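PDB 5J7O: major capsid protein from Faustovirus, which probably builds the capsid shell of this large double-stranded DNA virus, as a trimer of double jelly-roll subunits. Local coordinates for residues G97-D102 / E404-Y409; L300-F303 / A309-S312; L569-Y574 / R590-E595; A205-N210 / H469-V474. All coordinates share one frame; numbering follows the deposited sequence.

Contact 1 (G97-D102 / E404-Y409); sequences GDFFSD and EIHDIY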
loop_
_atom_site.group_PDB
_atom_site.type_symbol
_atom_site.label_atom_id
_atom_site.label_comp_id
_atom_site.label_asym_id
_atom_site.label_seq_id
_atom_site.Cartn_x
_atom_site.Cartn_y
_atom_site.Cartn_z
ATOM N N GLY B 97 -4.434 27.959 -28.527
ATOM C CA GLY B 97 -3.725 28.811 -27.597
ATOM C C GLY B 97 -2.409 29.327 -28.151
ATOM O O GLY B 97 -1.967 28.951 -29.235
ATOM N N ASP B 98 -1.785 30.221 -27.381
ATOM C CA ASP B 98 -0.434 30.660 -27.708
ATOM C C ASP B 98 0.569 29.530 -27.521
ATOM O O ASP B 98 1.598 29.492 -28.204
ATOM C CB ASP B 98 -0.047 31.861 -26.844
ATOM C CG ASP B 98 -1.015 33.018 -26.989
ATOM O OD1 ASP B 98 -1.384 33.346 -28.135
ATOM O OD2 ASP B 98 -1.413 33.596 -25.955
ATOM N N PHE B 99 0.285 28.613 -26.600
ATOM C CA PHE B 99 1.116 27.448 -26.344
ATOM C C PHE B 99 0.204 26.241 -26.179
ATOM O O PHE B 99 -0.981 26.378 -25.865
ATOM C CB PHE B 99 1.981 27.627 -25.083
ATOM C CG PHE B 99 2.874 28.838 -25.115
ATOM C CD1 PHE B 99 2.371 30.097 -24.831
ATOM C CD2 PHE B 99 4.223 28.711 -25.401
ATOM C CE1 PHE B 99 3.191 31.210 -24.857
ATOM C CE2 PHE B 99 5.049 29.819 -25.426
ATOM C CZ PHE B 99 4.530 31.070 -25.156
ATOM N N PHE B 100 0.757 25.051 -26.400
ATOM C CA PHE B 100 0.058 23.819 -26.064
ATOM C C PHE B 100 0.951 22.958 -25.183
ATOM O O PHE B 100 2.179 22.972 -25.308
ATOM C CB PHE B 100 -0.408 23.037 -27.313
ATOM C CG PHE B 100 0.664 22.798 -28.341
ATOM C CD1 PHE B 100 0.899 23.723 -29.345
ATOM C CD2 PHE B 100 1.404 21.627 -28.331
ATOM C CE1 PHE B 100 1.870 23.498 -30.303
ATOM C CE2 PHE B 100 2.378 21.394 -29.286
ATOM C CZ PHE B 100 2.610 22.332 -30.273
ATOM N N SER B 101 0.315 22.217 -24.274
ATOM C CA SER B 101 1.039 21.528 -23.213
ATOM C C SER B 101 0.678 20.049 -23.144
ATOM O O SER B 101 0.856 19.313 -24.120
ATOM C CB SER B 101 0.764 22.206 -21.869
ATOM O OG SER B 101 1.660 21.752 -20.869
ATOM N N ASP B 102 0.170 19.606 -21.994
ATOM C CA ASP B 102 -0.058 18.186 -21.765
ATOM C C ASP B 102 -1.160 17.650 -22.674
ATOM O O ASP B 102 -2.109 18.354 -23.029
ATOM C CB ASP B 102 -0.414 17.932 -20.299
ATOM C CG ASP B 102 -1.586 18.770 -19.827
ATOM O OD1 ASP B 102 -1.403 19.992 -19.639
ATOM O OD2 ASP B 102 -2.684 18.207 -19.631
ATOM N N GLU B 404 1.659 41.272 -24.936
ATOM C CA GLU B 404 2.930 41.943 -24.684
ATOM C C GLU B 404 4.009 40.948 -24.275
ATOM O O GLU B 404 5.134 40.992 -24.786
ATOM C CB GLU B 404 2.756 43.019 -23.610
ATOM C CG GLU B 404 1.810 44.149 -23.991
ATOM C CD GLU B 404 0.353 43.809 -23.744
ATOM O OE1 GLU B 404 -0.504 44.701 -23.918
ATOM O OE2 GLU B 404 0.062 42.653 -23.371
ATOM N N ILE B 405 3.684 40.041 -23.353
ATOM C CA ILE B 405 4.665 39.056 -22.909
ATOM C C ILE B 405 4.901 38.003 -23.985
ATOM O O ILE B 405 6.002 37.448 -24.089
ATOM C CB ILE B 405 4.212 38.430 -21.575
ATOM C CG1 ILE B 405 4.190 39.494 -20.478
ATOM C CG2 ILE B 405 5.129 37.291 -21.165
ATOM C CD1 ILE B 405 5.555 40.073 -20.170
ATOM N N HIS B 406 3.891 37.723 -24.813
ATOM C CA HIS B 406 4.057 36.733 -25.874
ATOM C C HIS B 406 5.145 37.155 -26.855
ATOM O O HIS B 406 6.084 36.397 -27.121
ATOM C CB HIS B 406 2.732 36.511 -26.604
ATOM C CG HIS B 406 2.832 35.556 -27.754
ATOM N ND1 HIS B 406 2.838 35.969 -29.068
ATOM C CD2 HIS B 406 2.940 34.206 -27.784
ATOM C CE1 HIS B 406 2.941 34.916 -29.859
ATOM N NE2 HIS B 406 3.005 33.834 -29.106
ATOM N N ASP B 407 5.039 38.370 -27.400
ATOM C CA ASP B 407 6.032 38.821 -28.370
ATOM C C ASP B 407 7.412 38.982 -27.742
ATOM O O ASP B 407 8.423 38.780 -28.421
ATOM C CB ASP B 407 5.587 40.131 -29.018
ATOM C CG ASP B 407 4.417 39.943 -29.965
ATOM O OD1 ASP B 407 4.131 38.788 -30.342
ATOM O OD2 ASP B 407 3.793 40.957 -30.341
ATOM N N ILE B 408 7.479 39.333 -26.457
ATOM C CA ILE B 408 8.774 39.462 -25.794
ATOM C C ILE B 408 9.420 38.093 -25.617
ATOM O O ILE B 408 10.612 37.910 -25.894
ATOM C CB ILE B 408 8.618 40.190 -24.447
ATOM C CG1 ILE B 408 8.265 41.662 -24.671
ATOM C CG2 ILE B 408 9.889 40.063 -23.618
ATOM C CD1 ILE B 408 7.967 42.414 -23.395
ATOM N N TYR B 409 8.641 37.110 -25.160
ATOM C CA TYR B 409 9.182 35.780 -24.900
ATOM C C TYR B 409 9.640 35.108 -26.189
ATOM O O TYR B 409 10.728 34.522 -26.243
ATOM C CB TYR B 409 8.131 34.926 -24.188
ATOM C CG TYR B 409 8.619 33.570 -23.727
ATOM C CD1 TYR B 409 9.253 33.421 -22.502
ATOM C CD2 TYR B 409 8.428 32.438 -24.510
ATOM C CE1 TYR B 409 9.694 32.184 -22.072
ATOM C CE2 TYR B 409 8.865 31.197 -24.089
ATOM C CZ TYR B 409 9.498 31.076 -22.869
ATOM O OH TYR B 409 9.934 29.842 -22.445
HETATM O O HOH W 1 3.033 30.954 -30.070
#
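H406 meets D98 and F99 through a single ring carbon, CD2, which lies 3.9 Å from CB of D98 and 4.2 Å from CE1 of F99. The phenyl carbon comes to the edge of the imidazole, near its plane, whereas OD1 of D98 stands over one face of that ring. A water in the imidazole plane links NE2 of H406, at 3.0 Å, to O of D98, at 2.8 Å, and donates to the carbonyl. One helical turn further, CD2 of Y409 reaches the edge of the F99 ring, 4.2 Å from its CZ. Both H406 and Y409 hold CG anti to the backbone N (chi1 177° and -174°), which sends the two rings off the same side of helix 403-412 toward the strand. D98 and F99 together face I399 in a classic beta bulge at the start of strand 99-109, in the jelly-roll framework. Next to this bulge, the two residues meet the helix that directly follows strand 389-401. Further out, OD2 of D98 accepts a hydrogen bond from the backbone N of V401, the hydroxyl of Y409 is hydrogen-bonded to the backbone N of S61 of the second subunit, and I59 of that subunit packs on F99.

Contact 2 (L300-F303 / A309-S312); sequences LFWF and AIAS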
loop_
_atom_site.group_PDB
_atom_site.type_symbol
_atom_site.label_atom_id
_atom_site.label_comp_id
_atom_site.label_asym_id
_atom_site.label_seq_id
_atom_site.Cartn_x
_atom_site.Cartn_y
_atom_site.Cartn_z
ATOM N N LEU B 300 3.249 10.772 -23.130
ATOM C CA LEU B 300 4.366 10.991 -22.211
ATOM C C LEU B 300 5.524 11.721 -22.898
ATOM O O LEU B 300 6.661 11.253 -22.929
ATOM C CB LEU B 300 4.826 9.657 -21.634
ATOM C CG LEU B 300 3.724 8.697 -21.181
ATOM C CD1 LEU B 300 4.226 7.261 -21.198
ATOM C CD2 LEU B 300 3.217 9.069 -19.796
ATOM N N PHE B 301 5.221 12.897 -23.440
ATOM C CA PHE B 301 6.246 13.743 -24.030
ATOM C C PHE B 301 6.754 14.762 -23.008
ATOM O O PHE B 301 6.173 14.953 -21.938
ATOM C CB PHE B 301 5.716 14.453 -25.274
ATOM C CG PHE B 301 5.451 13.534 -26.435
ATOM C CD1 PHE B 301 6.489 12.853 -27.049
ATOM C CD2 PHE B 301 4.166 13.370 -26.926
ATOM C CE1 PHE B 301 6.249 12.013 -28.121
ATOM C CE2 PHE B 301 3.920 12.533 -27.999
ATOM C CZ PHE B 301 4.963 11.854 -28.596
ATOM N N TRP B 302 7.862 15.422 -23.358
ATOM C CA TRP B 302 8.504 16.335 -22.416
ATOM C C TRP B 302 7.648 17.572 -22.171
ATOM O O TRP B 302 7.638 18.112 -21.059
ATOM C CB TRP B 302 9.894 16.732 -22.927
ATOM C CG TRP B 302 9.852 17.857 -23.910
ATOM C CD1 TRP B 302 9.984 19.187 -23.637
ATOM C CD2 TRP B 302 9.628 17.758 -25.320
ATOM N NE1 TRP B 302 9.863 19.922 -24.790
ATOM C CE2 TRP B 302 9.644 19.068 -25.838
ATOM C CE3 TRP B 302 9.420 16.688 -26.197
ATOM C CZ2 TRP B 302 9.461 19.336 -27.190
ATOM C CZ3 TRP B 302 9.239 16.957 -27.538
ATOM C CH2 TRP B 302 9.260 18.271 -28.022
ATOM N N PHE B 303 6.890 18.013 -23.179
ATOM C CA PHE B 303 6.191 19.290 -23.091
ATOM C C PHE B 303 4.925 19.164 -22.257
ATOM O O PHE B 303 4.025 20.002 -22.350
ATOM C CB PHE B 303 5.868 19.836 -24.488
ATOM C CG PHE B 303 5.152 18.864 -25.376
ATOM C CD1 PHE B 303 3.777 18.692 -25.285
ATOM C CD2 PHE B 303 5.850 18.137 -26.322
ATOM C CE1 PHE B 303 3.119 17.802 -26.118
ATOM C CE2 PHE B 303 5.198 17.251 -27.161
ATOM C CZ PHE B 303 3.830 17.080 -27.055
ATOM N N ALA B 309 5.850 24.430 -22.199
ATOM C CA ALA B 309 4.843 24.490 -23.247
ATOM C C ALA B 309 5.466 24.986 -24.547
ATOM O O ALA B 309 6.384 25.810 -24.549
ATOM C CB ALA B 309 3.689 25.401 -22.826
ATOM N N ILE B 310 4.965 24.465 -25.661
ATOM C CA ILE B 310 5.532 24.746 -26.975
ATOM C C ILE B 310 4.822 25.947 -27.581
ATOM O O ILE B 310 3.588 25.985 -27.645
ATOM C CB ILE B 310 5.419 23.518 -27.894
ATOM C CG1 ILE B 310 6.221 22.350 -27.319
ATOM C CG2 ILE B 310 5.892 23.857 -29.299
ATOM C CD1 ILE B 310 6.185 21.111 -28.179
ATOM N N ALA B 311 5.602 26.928 -28.033
ATOM C CA ALA B 311 5.036 28.104 -28.679
ATOM C C ALA B 311 4.325 27.707 -29.964
ATOM O O ALA B 311 4.920 27.078 -30.844
ATOM C CB ALA B 311 6.134 29.127 -28.967
ATOM N N SER B 312 3.044 28.075 -30.065
ATOM C CA SER B 312 2.256 27.710 -31.239
ATOM C C SER B 312 2.849 28.288 -32.517
ATOM O O SER B 312 2.682 27.709 -33.596
ATOM C CB SER B 312 0.810 28.177 -31.065
ATOM O OG SER B 312 0.008 27.782 -32.164
#
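The indole of W302 and the phenyl ring of F303, neighbours in sequence, meet as face and edge, and I310 closes on both. CD2 of F303 sits 3.6 Å above one face of the indole, offset toward its rim, while CE2 of W302 lies in the plane of the phenyl ring at its edge. F191, on strand 186-193, adds an edge-to-face contact with F303. The delta methyl of I310 approaches both rings obliquely: CD1 is 3.5 Å from CD2 of F303 and 3.9 Å from CZ2 of W302. Behind it, CG1 of I310 rests 3.8 Å from CB of F303. An extended I310 side chain (chi2 -179°) carries that methyl to the two aromatics. Segment 300-303 lies in the loop that joins strand 293-298 to strand 310-311, and segment 309-312 carries the latter strand; both strands pair antiparallel with strand 99-109 in a jelly-roll sheet. The loop folds back so that F301, W302 and I310 pack on F191. No hydrogen bond crosses between the segments, and cohesion here rests on dispersion and on shape, with one aliphatic tip shared by two aromatic rings.

Contact 3 (L569-Y574 / R590-E595); sequences LNFCLY and REFYIE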
loop_
_atom_site.group_PDB
_atom_site.type_symbol
_atom_site.label_atom_id
_atom_site.label_comp_id
_atom_site.label_asym_id
_atom_site.label_seq_id
_atom_site.Cartn_x
_atom_site.Cartn_y
_atom_site.Cartn_z
ATOM N N LEU B 569 20.046 2.962 -15.325
ATOM C CA LEU B 569 21.437 3.389 -15.444
ATOM C C LEU B 569 21.473 4.914 -15.438
ATOM O O LEU B 569 21.124 5.550 -16.434
ATOM C CB LEU B 569 22.069 2.836 -16.720
ATOM C CG LEU B 569 21.762 1.398 -17.148
ATOM C CD1 LEU B 569 22.445 1.086 -18.472
ATOM C CD2 LEU B 569 22.184 0.402 -16.088
ATOM N N ASN B 570 21.915 5.499 -14.329
ATOM C CA ASN B 570 21.836 6.939 -14.125
ATOM C C ASN B 570 23.165 7.615 -14.439
ATOM O O ASN B 570 24.237 7.089 -14.121
ATOM C CB ASN B 570 21.420 7.257 -12.687
ATOM C CG ASN B 570 21.227 8.741 -12.451
ATOM O OD1 ASN B 570 21.044 9.514 -13.390
ATOM N ND2 ASN B 570 21.264 9.146 -11.187
ATOM N N PHE B 571 23.085 8.795 -15.060
ATOM C CA PHE B 571 24.261 9.594 -15.380
ATOM C C PHE B 571 24.094 11.058 -14.985
ATOM O O PHE B 571 24.964 11.877 -15.307
ATOM C CB PHE B 571 24.593 9.495 -16.873
ATOM C CG PHE B 571 24.664 8.088 -17.383
ATOM C CD1 PHE B 571 25.787 7.311 -17.154
ATOM C CD2 PHE B 571 23.608 7.541 -18.091
ATOM C CE1 PHE B 571 25.856 6.015 -17.626
ATOM C CE2 PHE B 571 23.671 6.245 -18.564
ATOM C CZ PHE B 571 24.796 5.481 -18.330
ATOM N N CYS B 572 23.003 11.408 -14.310
ATOM C CA CYS B 572 22.781 12.759 -13.819
ATOM C C CYS B 572 22.475 12.705 -12.328
ATOM O O CYS B 572 22.154 11.650 -11.775
ATOM C CB CYS B 572 21.636 13.456 -14.568
ATOM S SG CYS B 572 20.015 12.700 -14.321
ATOM N N LEU B 573 22.579 13.865 -11.679
ATOM C CA LEU B 573 22.357 13.924 -10.239
ATOM C C LEU B 573 20.879 13.953 -9.880
ATOM O O LEU B 573 20.498 13.467 -8.809
ATOM C CB LEU B 573 23.056 15.146 -9.643
ATOM C CG LEU B 573 24.578 15.077 -9.519
ATOM C CD1 LEU B 573 25.121 16.366 -8.926
ATOM C CD2 LEU B 573 24.988 13.880 -8.676
ATOM N N TYR B 574 20.033 14.509 -10.744
ATOM C CA TYR B 574 18.615 14.702 -10.437
ATOM C C TYR B 574 17.765 14.285 -11.627
ATOM O O TYR B 574 17.199 15.125 -12.337
ATOM C CB TYR B 574 18.348 16.155 -10.040
ATOM C CG TYR B 574 19.244 16.619 -8.919
ATOM C CD1 TYR B 574 18.996 16.237 -7.608
ATOM C CD2 TYR B 574 20.350 17.419 -9.171
ATOM C CE1 TYR B 574 19.816 16.647 -6.579
ATOM C CE2 TYR B 574 21.177 17.835 -8.147
ATOM C CZ TYR B 574 20.905 17.446 -6.853
ATOM O OH TYR B 574 21.724 17.858 -5.827
ATOM N N ARG B 590 28.547 7.749 -29.022
ATOM C CA ARG B 590 28.615 7.164 -30.356
ATOM C C ARG B 590 29.290 5.796 -30.376
ATOM O O ARG B 590 29.144 5.062 -31.360
ATOM C CB ARG B 590 29.334 8.121 -31.312
ATOM C CG ARG B 590 28.401 9.133 -31.967
ATOM C CD ARG B 590 29.147 10.281 -32.632
ATOM N NE ARG B 590 30.345 9.841 -33.343
ATOM C CZ ARG B 590 31.579 10.202 -33.009
ATOM N NH1 ARG B 590 31.777 11.017 -31.982
ATOM N NH2 ARG B 590 32.617 9.758 -33.707
ATOM N N GLU B 591 30.021 5.435 -29.317
ATOM C CA GLU B 591 30.593 4.097 -29.162
ATOM C C GLU B 591 30.259 3.608 -27.750
ATOM O O GLU B 591 31.113 3.564 -26.861
ATOM C CB GLU B 591 32.100 4.094 -29.419
ATOM C CG GLU B 591 32.677 2.700 -29.610
ATOM C CD GLU B 591 34.183 2.656 -29.445
ATOM O OE1 GLU B 591 34.775 1.582 -29.680
ATOM O OE2 GLU B 591 34.773 3.693 -29.072
ATOM N N PHE B 592 28.999 3.225 -27.556
ATOM C CA PHE B 592 28.425 2.975 -26.241
ATOM C C PHE B 592 28.044 1.506 -26.125
ATOM O O PHE B 592 27.392 0.960 -27.021
ATOM C CB PHE B 592 27.200 3.868 -26.028
ATOM C CG PHE B 592 26.741 3.958 -24.605
ATOM C CD1 PHE B 592 25.895 2.999 -24.073
ATOM C CD2 PHE B 592 27.131 5.018 -23.807
ATOM C CE1 PHE B 592 25.463 3.088 -22.764
ATOM C CE2 PHE B 592 26.703 5.114 -22.499
ATOM C CZ PHE B 592 25.865 4.150 -21.978
ATOM N N TYR B 593 28.433 0.872 -25.018
ATOM C CA TYR B 593 28.203 -0.554 -24.823
ATOM C C TYR B 593 27.562 -0.812 -23.469
ATOM O O TYR B 593 28.006 -0.274 -22.451
ATOM C CB TYR B 593 29.509 -1.348 -24.934
ATOM C CG TYR B 593 30.022 -1.472 -26.348
ATOM C CD1 TYR B 593 30.806 -0.474 -26.909
ATOM C CD2 TYR B 593 29.722 -2.586 -27.122
ATOM C CE1 TYR B 593 31.278 -0.582 -28.203
ATOM C CE2 TYR B 593 30.189 -2.702 -28.415
ATOM C CZ TYR B 593 30.966 -1.697 -28.951
ATOM O OH TYR B 593 31.435 -1.808 -30.240
ATOM N N ILE B 594 26.518 -1.638 -23.469
ATOM C CA ILE B 594 25.923 -2.182 -22.254
ATOM C C ILE B 594 26.221 -3.673 -22.239
ATOM O O ILE B 594 25.805 -4.406 -23.146
ATOM C CB ILE B 594 24.410 -1.921 -22.189
ATOM C CG1 ILE B 594 24.125 -0.419 -22.118
ATOM C CG2 ILE B 594 23.796 -2.641 -20.997
ATOM C CD1 ILE B 594 22.650 -0.080 -22.103
ATOM N N GLU B 595 26.945 -4.122 -21.220
ATOM C CA GLU B 595 27.370 -5.510 -21.104
ATOM C C GLU B 595 26.589 -6.186 -19.988
ATOM O O GLU B 595 26.431 -5.618 -18.903
ATOM C CB GLU B 595 28.872 -5.597 -20.833
ATOM C CG GLU B 595 29.711 -4.803 -21.815
ATOM C CD GLU B 595 31.190 -4.871 -21.506
ATOM O OE1 GLU B 595 31.968 -4.134 -22.149
ATOM O OE2 GLU B 595 31.578 -5.662 -20.619
#
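F571 and F592 approach from opposite directions and meet through their far ring carbons, CZ to CZ, at 4.0 Å. CZ of F571 arrives at the edge of the F592 ring, near its plane. F592 has CG anti to the backbone N (chi1 -165°), which carries its ring toward F571. Next to this pair, L569 and I594 reach toward each other tip to tip, with their CD1 methyls 3.8 Å apart. Both chains are extended at chi2, which lets these methyls span backbones whose nearest CA atoms, those of L569 and I594, are 9.9 Å apart. L569 lies on strand 567-570, at one border of a four-stranded antiparallel sheet, and F571 just past its end; F592 and I594 lie on strand 592-597, an inner strand of another such sheet. The four side chains thus join two sheets of the double jelly-roll. I447 and V529 add to the same packing, the former from the first sheet and the latter from the second. Where strand 567-570 ends, N570 forms an Asx turn: its OD1 accepts from N of C572 at 2.9 Å, with an N-H...O angle of 167° and the donor well above the carbonyl plane. O of C572 is hydrogen-bonded to the hydroxyl of Y71 of the second subunit. Across the two segments the contacts are all apolar, consistent with adhesion through the exclusion of water; the Asx turn lies to one side.

Contact 4 (A205-N210 / H469-V474); sequences AAIMYN and HHLTSV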
loop_
_atom_site.group_PDB
_atom_site.type_symbol
_atom_site.label_atom_id
_atom_site.label_comp_id
_atom_site.label_asym_id
_atom_site.label_seq_id
_atom_site.Cartn_x
_atom_site.Cartn_y
_atom_site.Cartn_z
ATOM N N ALA B 205 8.613 2.043 -23.699
ATOM C CA ALA B 205 8.841 3.242 -22.902
ATOM C C ALA B 205 7.692 3.478 -21.932
ATOM O O ALA B 205 7.904 3.951 -20.811
ATOM C CB ALA B 205 9.035 4.454 -23.811
ATOM N N ALA B 206 6.467 3.138 -22.343
ATOM C CA ALA B 206 5.311 3.335 -21.475
ATOM C C ALA B 206 5.385 2.444 -20.240
ATOM O O ALA B 206 5.023 2.872 -19.138
ATOM C CB ALA B 206 4.020 3.076 -22.250
ATOM N N ILE B 207 5.850 1.203 -20.399
ATOM C CA ILE B 207 5.952 0.331 -19.234
ATOM C C ILE B 207 7.152 0.709 -18.373
ATOM O O ILE B 207 7.142 0.475 -17.161
ATOM C CB ILE B 207 6.002 -1.151 -19.648
ATOM C CG1 ILE B 207 7.293 -1.473 -20.402
ATOM C CG2 ILE B 207 4.792 -1.501 -20.488
ATOM C CD1 ILE B 207 7.488 -2.950 -20.670
ATOM N N MET B 208 8.195 1.296 -18.966
ATOM C CA MET B 208 9.288 1.825 -18.156
ATOM C C MET B 208 8.807 2.978 -17.286
ATOM O O MET B 208 9.188 3.083 -16.114
ATOM C CB MET B 208 10.444 2.274 -19.050
ATOM C CG MET B 208 11.167 1.140 -19.757
ATOM S SD MET B 208 11.849 -0.079 -18.620
ATOM C CE MET B 208 12.799 -1.096 -19.748
ATOM N N TYR B 209 7.964 3.851 -17.844
ATOM C CA TYR B 209 7.367 4.921 -17.052
ATOM C C TYR B 209 6.440 4.357 -15.984
ATOM O O TYR B 209 6.419 4.848 -14.848
ATOM C CB TYR B 209 6.611 5.886 -17.967
ATOM C CG TYR B 209 6.041 7.099 -17.265
ATOM C CD1 TYR B 209 4.825 7.034 -16.594
ATOM C CD2 TYR B 209 6.713 8.314 -17.284
ATOM C CE1 TYR B 209 4.302 8.139 -15.953
ATOM C CE2 TYR B 209 6.195 9.427 -16.649
ATOM C CZ TYR B 209 4.990 9.333 -15.985
ATOM O OH TYR B 209 4.470 10.436 -15.350
ATOM N N ASN B 210 5.658 3.332 -16.333
ATOM C CA ASN B 210 4.770 2.703 -15.360
ATOM C C ASN B 210 5.547 2.159 -14.167
ATOM O O ASN B 210 5.033 2.147 -13.043
ATOM C CB ASN B 210 3.972 1.588 -16.040
ATOM C CG ASN B 210 3.071 0.837 -15.079
ATOM O OD1 ASN B 210 2.072 1.372 -14.598
ATOM N ND2 ASN B 210 3.409 -0.418 -14.812
ATOM N N HIS B 469 4.416 -7.068 -19.902
ATOM C CA HIS B 469 5.157 -5.926 -19.382
ATOM C C HIS B 469 6.218 -6.315 -18.358
ATOM O O HIS B 469 7.014 -5.458 -17.959
ATOM C CB HIS B 469 4.194 -4.901 -18.767
ATOM C CG HIS B 469 3.415 -5.421 -17.599
ATOM N ND1 HIS B 469 3.893 -5.378 -16.307
ATOM C CD2 HIS B 469 2.189 -5.991 -17.529
ATOM C CE1 HIS B 469 2.995 -5.901 -15.491
ATOM N NE2 HIS B 469 1.952 -6.281 -16.206
ATOM N N HIS B 470 6.261 -7.576 -17.939
ATOM C CA HIS B 470 7.291 -8.013 -17.008
ATOM C C HIS B 470 8.630 -8.166 -17.719
ATOM O O HIS B 470 8.698 -8.642 -18.855
ATOM C CB HIS B 470 6.891 -9.334 -16.357
ATOM C CG HIS B 470 5.829 -9.196 -15.311
ATOM N ND1 HIS B 470 6.122 -9.038 -13.974
ATOM C CD2 HIS B 470 4.478 -9.200 -15.403
ATOM C CE1 HIS B 470 4.997 -8.949 -13.286
ATOM N NE2 HIS B 470 3.985 -9.044 -14.129
ATOM N N LEU B 471 9.700 -7.764 -17.037
ATOM C CA LEU B 471 11.048 -7.834 -17.585
ATOM C C LEU B 471 11.824 -9.050 -17.093
ATOM O O LEU B 471 13.034 -9.135 -17.328
ATOM C CB LEU B 471 11.816 -6.551 -17.257
ATOM C CG LEU B 471 11.195 -5.257 -17.787
ATOM C CD1 LEU B 471 12.065 -4.055 -17.445
ATOM C CD2 LEU B 471 10.964 -5.346 -19.290
ATOM N N THR B 472 11.165 -9.984 -16.417
ATOM C CA THR B 472 11.777 -11.226 -15.964
ATOM C C THR B 472 11.017 -12.413 -16.542
ATOM O O THR B 472 10.024 -12.263 -17.259
ATOM C CB THR B 472 11.797 -11.316 -14.434
ATOM O OG1 THR B 472 10.454 -11.338 -13.934
ATOM C CG2 THR B 472 12.536 -10.141 -13.835
ATOM N N SER B 473 11.502 -13.607 -16.216
ATOM C CA SER B 473 10.801 -14.844 -16.529
ATOM C C SER B 473 9.899 -15.195 -15.354
ATOM O O SER B 473 10.371 -15.313 -14.218
ATOM C CB SER B 473 11.790 -15.972 -16.810
ATOM O OG SER B 473 11.113 -17.163 -17.173
ATOM N N VAL B 474 8.607 -15.355 -15.624
ATOM C CA VAL B 474 7.606 -15.582 -14.590
ATOM C C VAL B 474 7.088 -17.007 -14.712
ATOM O O VAL B 474 6.648 -17.426 -15.790
ATOM C CB VAL B 474 6.453 -14.569 -14.691
ATOM C CG1 VAL B 474 5.569 -14.653 -13.456
ATOM C CG2 VAL B 474 6.996 -13.161 -14.874
HETATM O O HOH W 2 5.162 -3.013 -15.920
#
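This is buried helix-to-loop packing near the centre of the chain, where helix 203-212 of the double jelly-roll protein lies against the loop that leads into the long strand 473-490. I207 and M208 supply the helix side of the contact, H469 and L471 the loop side. I207 uses both of its branches. Its CG2 methyl touches CB of H469 at 3.9 Å, and its CD1 lies over the backbone of the same residue, 3.7 Å from the carbonyl O; that oxygen has a hydrogen-bonding partner in the NZ of K211, one turn further along the helix. With chi1 at 67°, CG1 of I207 is set between the backbone N and the carbonyl carbon, while CG2 stands beside the N, so that the two methyls meet H469 at two points, the side chain and the backbone. M208 starts out from the other side of the helix, yet a bend at chi2 (-58°) swings its thioether back, and CE comes to 3.8 Å from CD1 of L471, the two side chains passing at a slant. The imidazole of H469 leads away from I207. One of its faces receives CD2 of H470, 3.6 Å above the plane and toward the rim, Y180 meets it edge-to-face, and NE2 is hydrogen-bonded to OE1 of E179, which together probably fix the rotation of the ring. At the helix side of this ring a water makes a polar link between the segments: it lies 2.7 Å from ND1 of H469 and accepts a weak bond from ND2 of N210 at 3.3 Å.

Contacts 2, 3 and 4 are buried, contact 4 lying closest to the chain's centre, whereas contact 1 is only partly buried and sits farthest out. Contacts 1 and 2 hold the same sheet, since strands 99-109 and 310-311 are neighbours in it, and O of F100 and N of I310 join them at 3.2 Å in a probable hydrogen bond. Contact 2 also meets contact 4, where L300 packs on A206 and Y209. Contact 3 stands apart, its nearest atoms about 9 Å from contact 4. Chemistry follows place: contacts 2 and 3 are wholly apolar across their segments, whereas contacts 1 and 4 each add a histidine and a bridging water.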